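Local coordinates for glucokinase (Leishmania braziliensis MHOM/BR/75/M2904, PDB 6EDI), which probably phosphorylates D-glucose at the expense of ATP, at residues 45-50 and 116-121. Numbering follows the deposited sequence.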
ATOM      1  N   CYS A  45      19.596  13.142   6.735  1.00 24.44           N
ATOM      2  CA  CYS A  45      19.298  14.515   6.365  1.00 27.81           C
ATOM      3  C   CYS A  45      17.788  14.677   6.355  1.00 28.35           C
ATOM      4  O   CYS A  45      17.067  13.809   5.873  1.00 28.93           O
ATOM      5  CB  CYS A  45      19.889  14.856   4.993  1.00 30.69           C
ATOM      6  SG  CYS A  45      19.453  16.493   4.333  1.00 34.23           S
ATOM      7  N   ASP A  46      17.312  15.777   6.920  1.00 29.29           N
ATOM      8  CA  ASP A  46      15.891  16.082   6.886  1.00 30.45           C
ATOM      9  C   ASP A  46      15.742  17.567   6.590  1.00 35.84           C
ATOM     10  O   ASP A  46      16.537  18.386   7.068  1.00 34.78           O
ATOM     11  CB  ASP A  46      15.220  15.700   8.207  1.00 31.51           C
ATOM     12  CG  ASP A  46      13.776  16.184   8.300  1.00 40.20           C
ATOM     13  OD1 ASP A  46      13.561  17.326   8.757  1.00 45.88           O
ATOM     14  OD2 ASP A  46      12.852  15.422   7.925  1.00 40.34           O
ATOM     15  N   VAL A  47      14.753  17.904   5.766  1.00 36.68           N
ATOM     16  CA  VAL A  47      14.452  19.296   5.450  1.00 38.75           C
ATOM     17  C   VAL A  47      13.086  19.685   6.020  1.00 41.53           C
ATOM     18  O   VAL A  47      12.126  18.932   5.899  1.00 41.42           O
ATOM     19  CB  VAL A  47      14.460  19.528   3.943  1.00 36.18           C
ATOM     20  CG1 VAL A  47      14.194  20.986   3.637  1.00 42.71           C
ATOM     21  CG2 VAL A  47      15.800  19.133   3.369  1.00 35.22           C
ATOM     22  N   GLY A  48      13.009  20.839   6.676  1.00 41.14           N
ATOM     23  CA  GLY A  48      11.742  21.348   7.193  1.00 43.43           C
ATOM     24  C   GLY A  48      11.865  22.797   7.636  1.00 48.91           C
ATOM     25  O   GLY A  48      12.723  23.129   8.461  1.00 45.93           O
ATOM     26  N   GLY A  49      11.018  23.669   7.095  1.00 48.44           N
ATOM     27  CA  GLY A  49      11.147  25.092   7.359  1.00 50.90           C
ATOM     28  C   GLY A  49      12.336  25.685   6.622  1.00 46.57           C
ATOM     29  O   GLY A  49      12.467  25.523   5.410  1.00 51.01           O
ATOM     30  N   THR A  50      13.202  26.376   7.356  1.00 47.01           N
ATOM     31  CA  THR A  50      14.411  26.960   6.781  1.00 51.86           C
ATOM     32  C   THR A  50      15.615  26.135   7.133  1.00 48.24           C
ATOM     33  O   THR A  50      16.749  26.615   7.054  1.00 49.06           O
ATOM     34  CB  THR A  50      14.702  28.349   7.356  1.00 50.25           C
ATOM     35  OG1 THR A  50      14.250  28.423   8.717  1.00 50.93           O
ATOM     36  CG2 THR A  50      14.028  29.383   6.538  1.00 51.17           C
ATOM     37  N   SER A 116      15.033  13.051   3.965  1.00 29.24           N
ATOM     38  CA  SER A 116      13.605  13.221   4.235  1.00 31.50           C
ATOM     39  C   SER A 116      13.228  14.643   3.854  1.00 30.66           C
ATOM     40  O   SER A 116      13.835  15.599   4.348  1.00 31.03           O
ATOM     41  CB  SER A 116      13.303  13.003   5.719  1.00 27.06           C
ATOM     42  OG  SER A 116      11.916  13.144   5.986  1.00 34.28           O
ATOM     43  N   VAL A 117      12.241  14.778   2.971  1.00 29.48           N
ATOM     44  CA  VAL A 117      11.797  16.087   2.507  1.00 32.02           C
ATOM     45  C   VAL A 117      10.299  16.250   2.696  1.00 34.09           C
ATOM     46  O   VAL A 117       9.540  15.281   2.575  1.00 33.73           O
ATOM     47  CB  VAL A 117      12.179  16.342   1.027  1.00 36.24           C
ATOM     48  CG1 VAL A 117      13.678  16.397   0.869  1.00 32.75           C
ATOM     49  CG2 VAL A 117      11.585  15.267   0.122  1.00 33.03           C
ATOM     50  N   PRO A 118       9.865  17.479   3.009  1.00 35.25           N
ATOM     51  CA  PRO A 118       8.450  17.770   3.229  1.00 38.09           C
ATOM     52  C   PRO A 118       7.802  18.196   1.920  1.00 40.74           C
ATOM     53  O   PRO A 118       7.398  19.350   1.750  1.00 42.63           O
ATOM     54  CB  PRO A 118       8.497  18.951   4.199  1.00 35.06           C
ATOM     55  CG  PRO A 118       9.739  19.712   3.775  1.00 40.53           C
ATOM     56  CD  PRO A 118      10.705  18.679   3.194  1.00 35.70           C
ATOM     57  N   GLY A 119       7.706  17.258   0.994  1.00 38.30           N
ATOM     58  CA  GLY A 119       7.069  17.529  -0.276  1.00 40.74           C
ATOM     59  C   GLY A 119       6.939  16.219  -1.004  1.00 39.06           C
ATOM     60  O   GLY A 119       7.334  15.177  -0.469  1.00 41.49           O
ATOM     61  N   PRO A 120       6.400  16.258  -2.230  1.00 40.39           N
ATOM     62  CA  PRO A 120       6.212  15.013  -2.974  1.00 39.26           C
ATOM     63  C   PRO A 120       7.555  14.467  -3.461  1.00 40.06           C
ATOM     64  O   PRO A 120       8.482  15.247  -3.718  1.00 37.45           O
ATOM     65  CB  PRO A 120       5.332  15.445  -4.151  1.00 42.97           C
ATOM     66  CG  PRO A 120       5.692  16.878  -4.382  1.00 45.33           C
ATOM     67  CD  PRO A 120       6.007  17.447  -3.015  1.00 40.51           C
ATOM     68  N   VAL A 121       7.655  13.143  -3.554  1.00 37.59           N
ATOM     69  CA  VAL A 121       8.887  12.467  -3.951  1.00 39.88           C
ATOM     70  C   VAL A 121       8.540  11.506  -5.067  1.00 33.80           C
ATOM     71  O   VAL A 121       7.545  10.795  -4.964  1.00 35.40           O
ATOM     72  CB  VAL A 121       9.479  11.648  -2.777  1.00 32.47           C
ATOM     73  CG1 VAL A 121      10.680  10.834  -3.231  1.00 30.48           C
ATOM     74  CG2 VAL A 121       9.865  12.554  -1.623  1.00 36.70           C
TER
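Ser116 and Asp46 form the one beta bridge between 45-50 and 116-121, at the ends of the parallel strands 41-48 and 110-117, neighbours in the mixed sheet of one lobe of the actin-like ATPase fold. The amide of Ser116 donates to Cys45 O (N to O 2.9 Å), and Ser116 O accepts from Val47 N, also at 2.9 Å. The CA of Asp46, lying between these two bonds, adds a CA-H...O contact to Ser116 O at 3.3 Å.

A side-chain bond reinforces the bridge. With CG anti to the backbone N (chi1 172°), the Asp46 carboxylate lies beside the neighbouring strand, and Ser116 OG, itself anti to its own N, donates to Asp46 OD2 over 3.1 Å. The hydroxyl approaches the anti side of OD2, 16° out of the carboxylate plane. OD2 takes a second, weak hydrogen bond from Asn400 ND2, in helix 399-409, which covers this face of the sheet. Val47 and Val117 share the other face, where their methyls CG2 and CG1 meet loosely at 4.3 Å; there Val47 also packs on Leu84 of helix 84-98.

The strand pairing ends at Pro118. In a parallel ladder the next bond would run from the amide of residue 118 to Val47 O, but proline has no N-H, and its CD occupies that position instead. Beyond it the chains part: 116-121 bends through an inverse gamma turn centred on Pro118, whereas 48-50 leads back into strand 51-58. Residues 48-50 form the glycine-rich turn of the Asp-Val-Gly-Gly-Thr sequence 46-50, consistent with the phosphate-binding hairpin of this superfamily. Where the chains separate, the Pro118 ring lies against the Val47 carbonyl, with CD 3.1 Å and CG 3.3 Å from Val47 O.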